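Local structure of DnaJ homolog subfamily C member 3 (Mus musculus, 3IEG) at residues A[71-82]-A[106-117]. The protein acts as a co-chaperone in the unfolded protein response of the endoplasmic reticulum, binding misfolded proteins through its TPR repeats and restraining GCN2 kinase signalling. Residues are numbered along the deposited sequence; the frame is centred on the assembly and turned at random.
Sequences TAARLQRGHLLL and EEKEAESQLVKA
Leu75, His79 and Leu82 pack on Glu106, Glu109, Gln113 and Ala117 where the first helix of the third TPR repeat, 71-84, runs roughly parallel to the long helix 104-132; the axes of segments 71-82 and 106-117 approach to 10.8 Å and cross at 24°. The His79 imidazole is gripped at both nitrogens. Its NE2 donates to Glu109 OE1 at 2.9 Å, reaching the anti side of a carboxylate turned only 16° from the ring. At the other ring nitrogen, ND1, Gln113 NE2 donates over 2.9 Å, near the ring plane although the amide itself is turned 53° to it. Both bonds are clearly bent. One bond given at NE2 and one accepted at ND1 hold the ring against rotation about its CB-CG bond. An alanine in place of His79 would probably leave Glu109 OE1 and Gln113 NE2 without their shared partner. One water joins Glu109 OE1 to Gln76 NE2, another Gln113 NE2 to His79 O. In this TPR superhelix, 87-98 is the hairpin partner of 71-84, and helix 104-132 packs roughly where the first helix of a following repeat would lie; Phe94 of helix 87-98 touches Gln113. Apolar contacts flank the polar row. Both leucines turn CG away from their backbone N (chi1 177° in each), carrying their methyls across: Leu75 CD2 meets Glu106 CG at 3.7 Å and CD1 faces Ala110 CB, while Leu82 sets CD2 against the Gln113 amide and CD1 4.3 Å from Ala117 CB. Thr71 OG1 makes a weak hydrogen bond to Glu106 OE1, an oxygen also held by Ser103 N.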
ATOM      1  N   THR A  71      -0.680  21.835  33.580  1.00 37.55           N
ATOM      2  CA  THR A  71      -1.001  22.312  32.257  1.00 36.11           C
ATOM      3  C   THR A  71      -0.065  21.838  31.124  1.00 35.12           C
ATOM      4  O   THR A  71      -0.532  21.481  30.051  1.00 35.42           O
ATOM      5  CB  THR A  71      -1.346  23.826  32.253  1.00 35.79           C
ATOM      6  OG1 THR A  71      -0.717  24.482  31.143  1.00 36.61           O
ATOM      7  CG2 THR A  71      -0.951  24.486  33.561  1.00 35.76           C
ATOM      8  N   ALA A  72       1.238  21.792  31.382  1.00 34.22           N
ATOM      9  CA  ALA A  72       2.230  21.407  30.359  1.00 33.13           C
ATOM     10  C   ALA A  72       2.009  20.012  29.763  1.00 32.30           C
ATOM     11  O   ALA A  72       2.162  19.821  28.568  1.00 32.31           O
ATOM     12  CB  ALA A  72       3.645  21.535  30.903  1.00 32.84           C
ATOM     13  N   ALA A  73       1.639  19.053  30.601  1.00 31.62           N
ATOM     14  CA  ALA A  73       1.412  17.689  30.154  1.00 31.02           C
ATOM     15  C   ALA A  73       0.153  17.574  29.316  1.00 30.52           C
ATOM     16  O   ALA A  73       0.115  16.804  28.351  1.00 30.58           O
ATOM     17  CB  ALA A  73       1.344  16.751  31.336  1.00 31.26           C
ATOM     18  N   ARG A  74      -0.876  18.332  29.685  1.00 29.89           N
ATOM     19  CA  ARG A  74      -2.123  18.328  28.944  1.00 29.45           C
ATOM     20  C   ARG A  74      -1.935  18.998  27.588  1.00 28.79           C
ATOM     21  O   ARG A  74      -2.461  18.525  26.583  1.00 28.16           O
ATOM     22  CB  ARG A  74      -3.249  18.981  29.743  1.00 29.41           C
ATOM     23  CG  ARG A  74      -4.586  18.941  29.025  1.00 30.35           C
ATOM     24  CD  ARG A  74      -5.734  19.504  29.835  1.00 30.70           C
ATOM     25  NE  ARG A  74      -6.448  18.447  30.547  1.00 34.24           N
ATOM     26  CZ  ARG A  74      -6.600  18.440  31.859  1.00 35.11           C
ATOM     27  NH1 ARG A  74      -6.105  19.433  32.571  1.00 37.03           N
ATOM     28  NH2 ARG A  74      -7.239  17.460  32.459  1.00 36.74           N
ATOM     29  N   LEU A  75      -1.163  20.076  27.545  1.00 28.41           N
ATOM     30  CA  LEU A  75      -0.883  20.697  26.265  1.00 28.46           C
ATOM     31  C   LEU A  75      -0.244  19.682  25.314  1.00 28.91           C
ATOM     32  O   LEU A  75      -0.652  19.572  24.157  1.00 28.91           O
ATOM     33  CB  LEU A  75      -0.010  21.935  26.424  1.00 28.42           C
ATOM     34  CG  LEU A  75       0.409  22.617  25.111  1.00 28.15           C
ATOM     35  CD1 LEU A  75      -0.784  23.143  24.337  1.00 27.66           C
ATOM     36  CD2 LEU A  75       1.399  23.736  25.373  1.00 28.47           C
ATOM     37  N   GLN A  76       0.730  18.920  25.818  1.00 28.89           N
ATOM     38  CA  GLN A  76       1.423  17.916  25.007  1.00 28.88           C
ATOM     39  C   GLN A  76       0.484  16.825  24.489  1.00 28.79           C
ATOM     40  O   GLN A  76       0.549  16.446  23.319  1.00 29.04           O
ATOM     41  CB  GLN A  76       2.621  17.303  25.762  1.00 29.02           C
ATOM     42  CG  GLN A  76       3.801  18.259  26.034  1.00 29.13           C
ATOM     43  CD  GLN A  76       4.250  19.031  24.801  1.00 30.65           C
ATOM     44  OE1 GLN A  76       4.293  18.498  23.696  1.00 32.80           O
ATOM     45  NE2 GLN A  76       4.585  20.295  24.989  1.00 32.15           N
ATOM     46  N   ARG A  77      -0.400  16.330  25.351  1.00 28.81           N
ATOM     47  CA  ARG A  77      -1.377  15.321  24.931  1.00 28.56           C
ATOM     48  C   ARG A  77      -2.307  15.852  23.848  1.00 28.34           C
ATOM     49  O   ARG A  77      -2.616  15.140  22.890  1.00 29.07           O
ATOM     50  CB  ARG A  77      -2.187  14.789  26.112  1.00 28.52           C
ATOM     51  CG  ARG A  77      -3.076  13.634  25.709  1.00 28.49           C
ATOM     52  CD  ARG A  77      -3.769  12.989  26.878  1.00 27.39           C
ATOM     53  NE  ARG A  77      -4.789  13.866  27.418  1.00 26.66           N
ATOM     54  CZ  ARG A  77      -5.552  13.548  28.444  1.00 26.47           C
ATOM     55  NH1 ARG A  77      -5.407  12.368  29.027  1.00 26.72           N
ATOM     56  NH2 ARG A  77      -6.452  14.407  28.883  1.00 26.76           N
ATOM     57  N   GLY A  78      -2.741  17.098  24.004  1.00 27.91           N
ATOM     58  CA  GLY A  78      -3.520  17.790  22.987  1.00 27.48           C
ATOM     59  C   GLY A  78      -2.864  17.765  21.620  1.00 27.51           C
ATOM     60  O   GLY A  78      -3.527  17.524  20.615  1.00 28.10           O
ATOM     61  N   HIS A  79      -1.564  18.010  21.571  1.00 27.55           N
ATOM     62  CA  HIS A  79      -0.828  17.912  20.312  1.00 27.58           C
ATOM     63  C   HIS A  79      -0.941  16.521  19.678  1.00 27.08           C
ATOM     64  O   HIS A  79      -1.192  16.407  18.476  1.00 27.23           O
ATOM     65  CB  HIS A  79       0.650  18.288  20.489  1.00 27.71           C
ATOM     66  CG  HIS A  79       0.874  19.715  20.879  1.00 29.07           C
ATOM     67  ND1 HIS A  79       0.187  20.761  20.301  1.00 30.98           N
ATOM     68  CD2 HIS A  79       1.708  20.269  21.789  1.00 30.15           C
ATOM     69  CE1 HIS A  79       0.580  21.898  20.846  1.00 30.72           C
ATOM     70  NE2 HIS A  79       1.507  21.628  21.748  1.00 30.76           N
ATOM     71  N   LEU A  80      -0.758  15.477  20.484  1.00 26.25           N
ATOM     72  CA  LEU A  80      -0.738  14.117  19.962  1.00 25.65           C
ATOM     73  C   LEU A  80      -2.119  13.727  19.488  1.00 25.44           C
ATOM     74  O   LEU A  80      -2.245  13.141  18.424  1.00 25.66           O
ATOM     75  CB  LEU A  80      -0.189  13.094  20.986  1.00 25.57           C
ATOM     76  CG  LEU A  80       1.229  13.306  21.546  1.00 24.40           C
ATOM     77  CD1 LEU A  80       1.611  12.250  22.589  1.00 23.26           C
ATOM     78  CD2 LEU A  80       2.239  13.342  20.427  1.00 23.21           C
ATOM     79  N   LEU A  81      -3.145  14.070  20.268  1.00 25.16           N
ATOM     80  CA  LEU A  81      -4.545  13.819  19.882  1.00 25.24           C
ATOM     81  C   LEU A  81      -4.920  14.483  18.558  1.00 25.29           C
ATOM     82  O   LEU A  81      -5.514  13.848  17.693  1.00 25.58           O
ATOM     83  CB  LEU A  81      -5.523  14.262  20.984  1.00 25.01           C
ATOM     84  CG  LEU A  81      -5.436  13.530  22.329  1.00 24.92           C
ATOM     85  CD1 LEU A  81      -6.102  14.316  23.466  1.00 23.44           C
ATOM     86  CD2 LEU A  81      -5.990  12.119  22.226  1.00 24.12           C
ATOM     87  N   LEU A  82      -4.575  15.753  18.392  1.00 25.28           N
ATOM     88  CA  LEU A  82      -4.822  16.423  17.120  1.00 25.48           C
ATOM     89  C   LEU A  82      -4.175  15.672  15.952  1.00 25.85           C
ATOM     90  O   LEU A  82      -4.789  15.506  14.907  1.00 25.53           O
ATOM     91  CB  LEU A  82      -4.337  17.870  17.169  1.00 25.38           C
ATOM     92  CG  LEU A  82      -4.445  18.738  15.915  1.00 25.17           C
ATOM     93  CD1 LEU A  82      -5.857  18.775  15.347  1.00 25.01           C
ATOM     94  CD2 LEU A  82      -3.983  20.132  16.251  1.00 25.37           C
ATOM     95  N   GLU A 106       2.177  28.615  26.660  1.00 43.08           N
ATOM     96  CA  GLU A 106       1.126  27.613  26.646  1.00 42.89           C
ATOM     97  C   GLU A 106      -0.224  28.165  26.175  1.00 42.98           C
ATOM     98  O   GLU A 106      -0.931  27.505  25.416  1.00 42.84           O
ATOM     99  CB  GLU A 106       0.999  26.966  28.023  1.00 42.66           C
ATOM    100  CG  GLU A 106       2.084  25.962  28.280  1.00 42.50           C
ATOM    101  CD  GLU A 106       2.289  25.645  29.737  1.00 42.60           C
ATOM    102  OE1 GLU A 106       1.735  26.333  30.617  1.00 42.95           O
ATOM    103  OE2 GLU A 106       3.026  24.685  30.000  1.00 42.97           O
ATOM    104  N   GLU A 107      -0.571  29.371  26.612  1.00 43.32           N
ATOM    105  CA  GLU A 107      -1.807  30.014  26.166  1.00 43.84           C
ATOM    106  C   GLU A 107      -1.835  30.225  24.640  1.00 44.13           C
ATOM    107  O   GLU A 107      -2.825  29.883  24.004  1.00 43.97           O
ATOM    108  CB  GLU A 107      -2.073  31.327  26.927  1.00 43.67           C
ATOM    109  CG  GLU A 107      -3.420  32.002  26.589  1.00 43.69           C
ATOM    110  CD  GLU A 107      -3.652  33.320  27.316  1.00 44.09           C
ATOM    111  OE1 GLU A 107      -2.803  33.732  28.143  1.00 45.70           O
ATOM    112  OE2 GLU A 107      -4.700  33.952  27.066  1.00 44.98           O
ATOM    113  N   LYS A 108      -0.755  30.763  24.065  1.00 44.86           N
ATOM    114  CA  LYS A 108      -0.689  31.005  22.614  1.00 45.43           C
ATOM    115  C   LYS A 108      -0.730  29.709  21.801  1.00 45.13           C
ATOM    116  O   LYS A 108      -1.423  29.640  20.785  1.00 45.32           O
ATOM    117  CB  LYS A 108       0.543  31.849  22.212  1.00 45.52           C
ATOM    118  CG  LYS A 108       0.567  32.216  20.695  1.00 46.14           C
ATOM    119  CD  LYS A 108       1.760  33.091  20.252  1.00 47.06           C
ATOM    120  CE  LYS A 108       1.430  34.601  20.326  1.00 50.20           C
ATOM    121  NZ  LYS A 108       1.606  35.172  21.710  1.00 50.86           N
ATOM    122  N   GLU A 109       0.012  28.698  22.259  1.00 44.94           N
ATOM    123  CA  GLU A 109       0.050  27.368  21.625  1.00 44.75           C
ATOM    124  C   GLU A 109      -1.347  26.715  21.596  1.00 44.03           C
ATOM    125  O   GLU A 109      -1.766  26.195  20.562  1.00 44.10           O
ATOM    126  CB  GLU A 109       1.078  26.464  22.329  1.00 44.62           C
ATOM    127  CG  GLU A 109       1.927  25.603  21.397  1.00 45.31           C
ATOM    128  CD  GLU A 109       3.207  25.039  22.061  1.00 45.84           C
ATOM    129  OE1 GLU A 109       3.401  23.801  22.014  1.00 46.56           O
ATOM    130  OE2 GLU A 109       4.027  25.822  22.611  1.00 46.76           O
ATOM    131  N   ALA A 110      -2.072  26.785  22.714  1.00 43.05           N
ATOM    132  CA  ALA A 110      -3.409  26.210  22.815  1.00 42.44           C
ATOM    133  C   ALA A 110      -4.463  26.943  21.986  1.00 42.38           C
ATOM    134  O   ALA A 110      -5.346  26.305  21.420  1.00 42.55           O
ATOM    135  CB  ALA A 110      -3.841  26.109  24.258  1.00 42.20           C
ATOM    136  N   GLU A 111      -4.382  28.270  21.915  1.00 42.16           N
ATOM    137  CA  GLU A 111      -5.296  29.054  21.070  1.00 41.87           C
ATOM    138  C   GLU A 111      -5.035  28.762  19.596  1.00 41.04           C
ATOM    139  O   GLU A 111      -5.966  28.643  18.791  1.00 40.74           O
ATOM    140  CB  GLU A 111      -5.160  30.562  21.333  1.00 42.04           C
ATOM    141  CG  GLU A 111      -5.588  31.008  22.727  1.00 44.11           C
ATOM    142  CD  GLU A 111      -7.098  31.170  22.900  1.00 48.08           C
ATOM    143  OE1 GLU A 111      -7.500  31.905  23.837  1.00 49.90           O
ATOM    144  OE2 GLU A 111      -7.887  30.576  22.119  1.00 49.11           O
ATOM    145  N   SER A 112      -3.755  28.647  19.261  1.00 40.18           N
ATOM    146  CA  SER A 112      -3.320  28.321  17.916  1.00 39.56           C
ATOM    147  C   SER A 112      -3.830  26.925  17.499  1.00 39.20           C
ATOM    148  O   SER A 112      -4.276  26.722  16.358  1.00 38.97           O
ATOM    149  CB  SER A 112      -1.801  28.393  17.854  1.00 39.49           C
ATOM    150  OG  SER A 112      -1.325  27.993  16.591  1.00 40.84           O
ATOM    151  N   GLN A 113      -3.785  25.977  18.437  1.00 38.23           N
ATOM    152  CA  GLN A 113      -4.235  24.624  18.169  1.00 37.40           C
ATOM    153  C   GLN A 113      -5.766  24.494  18.140  1.00 37.39           C
ATOM    154  O   GLN A 113      -6.291  23.586  17.498  1.00 37.62           O
ATOM    155  CB  GLN A 113      -3.616  23.644  19.165  1.00 37.33           C
ATOM    156  CG  GLN A 113      -2.093  23.454  19.060  1.00 35.71           C
ATOM    157  CD  GLN A 113      -1.673  22.732  17.798  1.00 35.61           C
ATOM    158  OE1 GLN A 113      -1.713  23.294  16.706  1.00 34.72           O
ATOM    159  NE2 GLN A 113      -1.249  21.480  17.942  1.00 35.31           N
ATOM    160  N   LEU A 114      -6.476  25.400  18.811  1.00 36.87           N
ATOM    161  CA  LEU A 114      -7.942  25.402  18.775  1.00 36.50           C
ATOM    162  C   LEU A 114      -8.485  25.962  17.476  1.00 36.51           C
ATOM    163  O   LEU A 114      -9.545  25.532  17.011  1.00 36.24           O
ATOM    164  CB  LEU A 114      -8.563  26.151  19.965  1.00 36.22           C
ATOM    165  CG  LEU A 114      -8.693  25.408  21.302  1.00 35.30           C
ATOM    166  CD1 LEU A 114      -9.240  26.358  22.340  1.00 35.49           C
ATOM    167  CD2 LEU A 114      -9.571  24.155  21.235  1.00 33.29           C
ATOM    168  N   VAL A 115      -7.766  26.921  16.890  1.00 36.66           N
ATOM    169  CA  VAL A 115      -8.153  27.444  15.581  1.00 36.58           C
ATOM    170  C   VAL A 115      -8.028  26.310  14.578  1.00 36.76           C
ATOM    171  O   VAL A 115      -8.964  26.044  13.822  1.00 37.01           O
ATOM    172  CB  VAL A 115      -7.310  28.662  15.140  1.00 36.75           C
ATOM    173  CG1 VAL A 115      -7.587  29.018  13.668  1.00 36.39           C
ATOM    174  CG2 VAL A 115      -7.585  29.864  16.046  1.00 36.45           C
ATOM    175  N   LYS A 116      -6.894  25.615  14.624  1.00 36.49           N
ATOM    176  CA  LYS A 116      -6.602  24.560  13.674  1.00 36.86           C
ATOM    177  C   LYS A 116      -7.479  23.314  13.815  1.00 36.67           C
ATOM    178  O   LYS A 116      -7.840  22.711  12.808  1.00 36.50           O
ATOM    179  CB  LYS A 116      -5.131  24.171  13.740  1.00 37.17           C
ATOM    180  CG  LYS A 116      -4.617  23.615  12.431  1.00 38.34           C
ATOM    181  CD  LYS A 116      -3.235  23.040  12.605  1.00 42.83           C
ATOM    182  CE  LYS A 116      -2.169  24.130  12.796  1.00 44.17           C
ATOM    183  NZ  LYS A 116      -0.805  23.574  12.549  1.00 44.17           N
ATOM    184  N   ALA A 117      -7.799  22.926  15.049  1.00 36.46           N
ATOM    185  CA  ALA A 117      -8.675  21.783  15.310  1.00 36.37           C
ATOM    186  C   ALA A 117     -10.045  22.025  14.695  1.00 36.72           C
ATOM    187  O   ALA A 117     -10.625  21.155  14.046  1.00 36.33           O
ATOM    188  CB  ALA A 117      -8.807  21.545  16.801  1.00 35.81           C
TER
HETATM  189  O   HOH W   1       5.008  22.031  22.591  1.00 37.85           O
HETATM  190  O   HOH W   2      -0.551  18.817  16.893  1.00 33.19           O